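PDB 6LCH: Sel1 repeat family protein from Pseudomonas aeruginosa, which probably acts as an immunity protein that binds and neutralises the type VI secretion effector PldB, protecting the producing bacterium from its own toxin. Local coordinates for residues G173-Y176 / K177-H181. Residues are numbered along the deposited sequence; the frame is centred on the assembly and turned at random.
Sequences GAYY and KIVEH
Glu180 reaches back along the end of helix 166-178 to the rings of Tyr175 and Tyr176. Its CB lies 3.7 Å from the backbone O of Tyr176. Glu180 CG lies opposite its own carbonyl carbon, beside the backbone N (chi1 -58°), 3.6 Å from Tyr175 CE2, with the phenol OH slightly farther off. The chain then bends at chi2, and OE2 comes up beside both rings, 3.4 Å from Tyr175 CE2 and 3.5 Å from Tyr176 CE1. The carboxylate plane is within 17° of parallel to the Tyr176 ring but offset from it, and is turned 66° from the Tyr175 ring. The rings also meet each other: Tyr175 CD2 sits over the centre of one Tyr176 face. Farther round the Tyr175 ring, Val179 sets CG1 3.5 Å from CE1 and CG2 near CD1. Ala174 CB touches Ile178 CD1 at 4.0 Å. Along the backbone, Lys177 N bonds to Gly173 O and Ile178 N to Ala174 O, while Tyr175 O takes Val179 N at 2.7 Å and weak bonds from Ile178 N and Glu180 N. Tyr175 packs on helices 133-146 and 150-162, whereas Ala174 and Lys177 touch helix 183-195. His181, with positive phi, is the first residue to leave helical geometry, and the chain turns into helix 183-195; such antiparallel helix pairs stack into the alpha-solenoid of the TPR-like Sel1 family.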
loop_
_atom_site.group_PDB
_atom_site.type_symbol
_atom_site.label_atom_id
_atom_site.label_comp_id
_atom_site.label_asym_id
_atom_site.label_seq_id
_atom_site.Cartn_x
_atom_site.Cartn_y
_atom_site.Cartn_z
ATOM N N GLY A 173 -8.578 -9.609 -3.160
ATOM C CA GLY A 173 -8.364 -10.831 -3.914
ATOM C C GLY A 173 -8.017 -12.002 -3.022
ATOM O O GLY A 173 -8.593 -13.083 -3.146
ATOM N N ALA A 174 -7.073 -11.794 -2.096
ATOM C CA ALA A 174 -6.731 -12.837 -1.136
ATOM C C ALA A 174 -7.959 -13.303 -0.369
ATOM O O ALA A 174 -8.179 -14.509 -0.211
ATOM C CB ALA A 174 -5.656 -12.337 -0.170
ATOM N N TYR A 175 -8.783 -12.362 0.095
ATOM C CA TYR A 175 -9.973 -12.731 0.852
ATOM C C TYR A 175 -10.898 -13.618 0.029
ATOM O O TYR A 175 -11.310 -14.695 0.479
ATOM C CB TYR A 175 -10.718 -11.481 1.314
ATOM C CG TYR A 175 -12.069 -11.804 1.906
ATOM C CD1 TYR A 175 -12.178 -12.265 3.210
ATOM C CD2 TYR A 175 -13.232 -11.661 1.160
ATOM C CE1 TYR A 175 -13.408 -12.568 3.758
ATOM C CE2 TYR A 175 -14.466 -11.961 1.699
ATOM C CZ TYR A 175 -14.547 -12.418 2.997
ATOM O OH TYR A 175 -15.774 -12.720 3.540
ATOM N N TYR A 176 -11.232 -13.181 -1.188
ATOM C CA TYR A 176 -12.177 -13.933 -2.007
ATOM C C TYR A 176 -11.613 -15.285 -2.410
ATOM O O TYR A 176 -12.342 -16.284 -2.437
ATOM C CB TYR A 176 -12.559 -13.122 -3.241
ATOM C CG TYR A 176 -13.677 -12.169 -2.947
ATOM C CD1 TYR A 176 -14.961 -12.639 -2.716
ATOM C CD2 TYR A 176 -13.448 -10.804 -2.860
ATOM C CE1 TYR A 176 -15.989 -11.777 -2.426
ATOM C CE2 TYR A 176 -14.476 -9.931 -2.571
ATOM C CZ TYR A 176 -15.745 -10.426 -2.358
ATOM O OH TYR A 176 -16.784 -9.575 -2.070
ATOM N N LYS A 177 -10.319 -15.336 -2.720
ATOM C CA LYS A 177 -9.688 -16.600 -3.078
ATOM C C LYS A 177 -9.707 -17.574 -1.909
ATOM O O LYS A 177 -10.034 -18.754 -2.074
ATOM C CB LYS A 177 -8.252 -16.354 -3.540
ATOM C CG LYS A 177 -7.484 -17.630 -3.838
ATOM C CD LYS A 177 -6.047 -17.333 -4.234
ATOM C CE LYS A 177 -5.231 -16.885 -3.043
ATOM N NZ LYS A 177 -3.785 -16.826 -3.362
ATOM N N ILE A 178 -9.376 -17.094 -0.717
ATOM C CA ILE A 178 -9.061 -17.952 0.419
ATOM C C ILE A 178 -10.264 -18.160 1.337
ATOM O O ILE A 178 -10.547 -19.283 1.752
ATOM C CB ILE A 178 -7.851 -17.367 1.180
ATOM C CG1 ILE A 178 -6.603 -17.446 0.297
ATOM C CG2 ILE A 178 -7.611 -18.096 2.463
ATOM C CD1 ILE A 178 -5.636 -16.316 0.505
ATOM N N VAL A 179 -10.992 -17.093 1.668
ATOM C CA VAL A 179 -12.097 -17.233 2.614
ATOM C C VAL A 179 -13.368 -17.701 1.909
ATOM O O VAL A 179 -14.105 -18.546 2.431
ATOM C CB VAL A 179 -12.319 -15.912 3.374
ATOM C CG1 VAL A 179 -13.480 -16.044 4.364
ATOM C CG2 VAL A 179 -11.051 -15.509 4.110
ATOM N N GLU A 180 -13.641 -17.179 0.716
ATOM C CA GLU A 180 -14.884 -17.462 0.011
ATOM C C GLU A 180 -14.716 -18.432 -1.148
ATOM O O GLU A 180 -15.720 -18.822 -1.756
ATOM C CB GLU A 180 -15.507 -16.156 -0.497
ATOM C CG GLU A 180 -15.799 -15.148 0.602
ATOM C CD GLU A 180 -17.195 -14.568 0.502
ATOM O OE1 GLU A 180 -18.166 -15.350 0.528
ATOM O OE2 GLU A 180 -17.325 -13.331 0.395
ATOM N N HIS A 181 -13.483 -18.828 -1.469
ATOM C CA HIS A 181 -13.212 -19.747 -2.576
ATOM C C HIS A 181 -13.904 -19.287 -3.856
ATOM O O HIS A 181 -14.446 -20.089 -4.619
ATOM C CB HIS A 181 -13.618 -21.177 -2.215
ATOM C CG HIS A 181 -12.688 -22.221 -2.752
ATOM N ND1 HIS A 181 -12.972 -22.961 -3.878
ATOM C CD2 HIS A 181 -11.479 -22.648 -2.315
ATOM C CE1 HIS A 181 -11.979 -23.800 -4.112
ATOM N NE2 HIS A 181 -11.059 -23.629 -3.181
#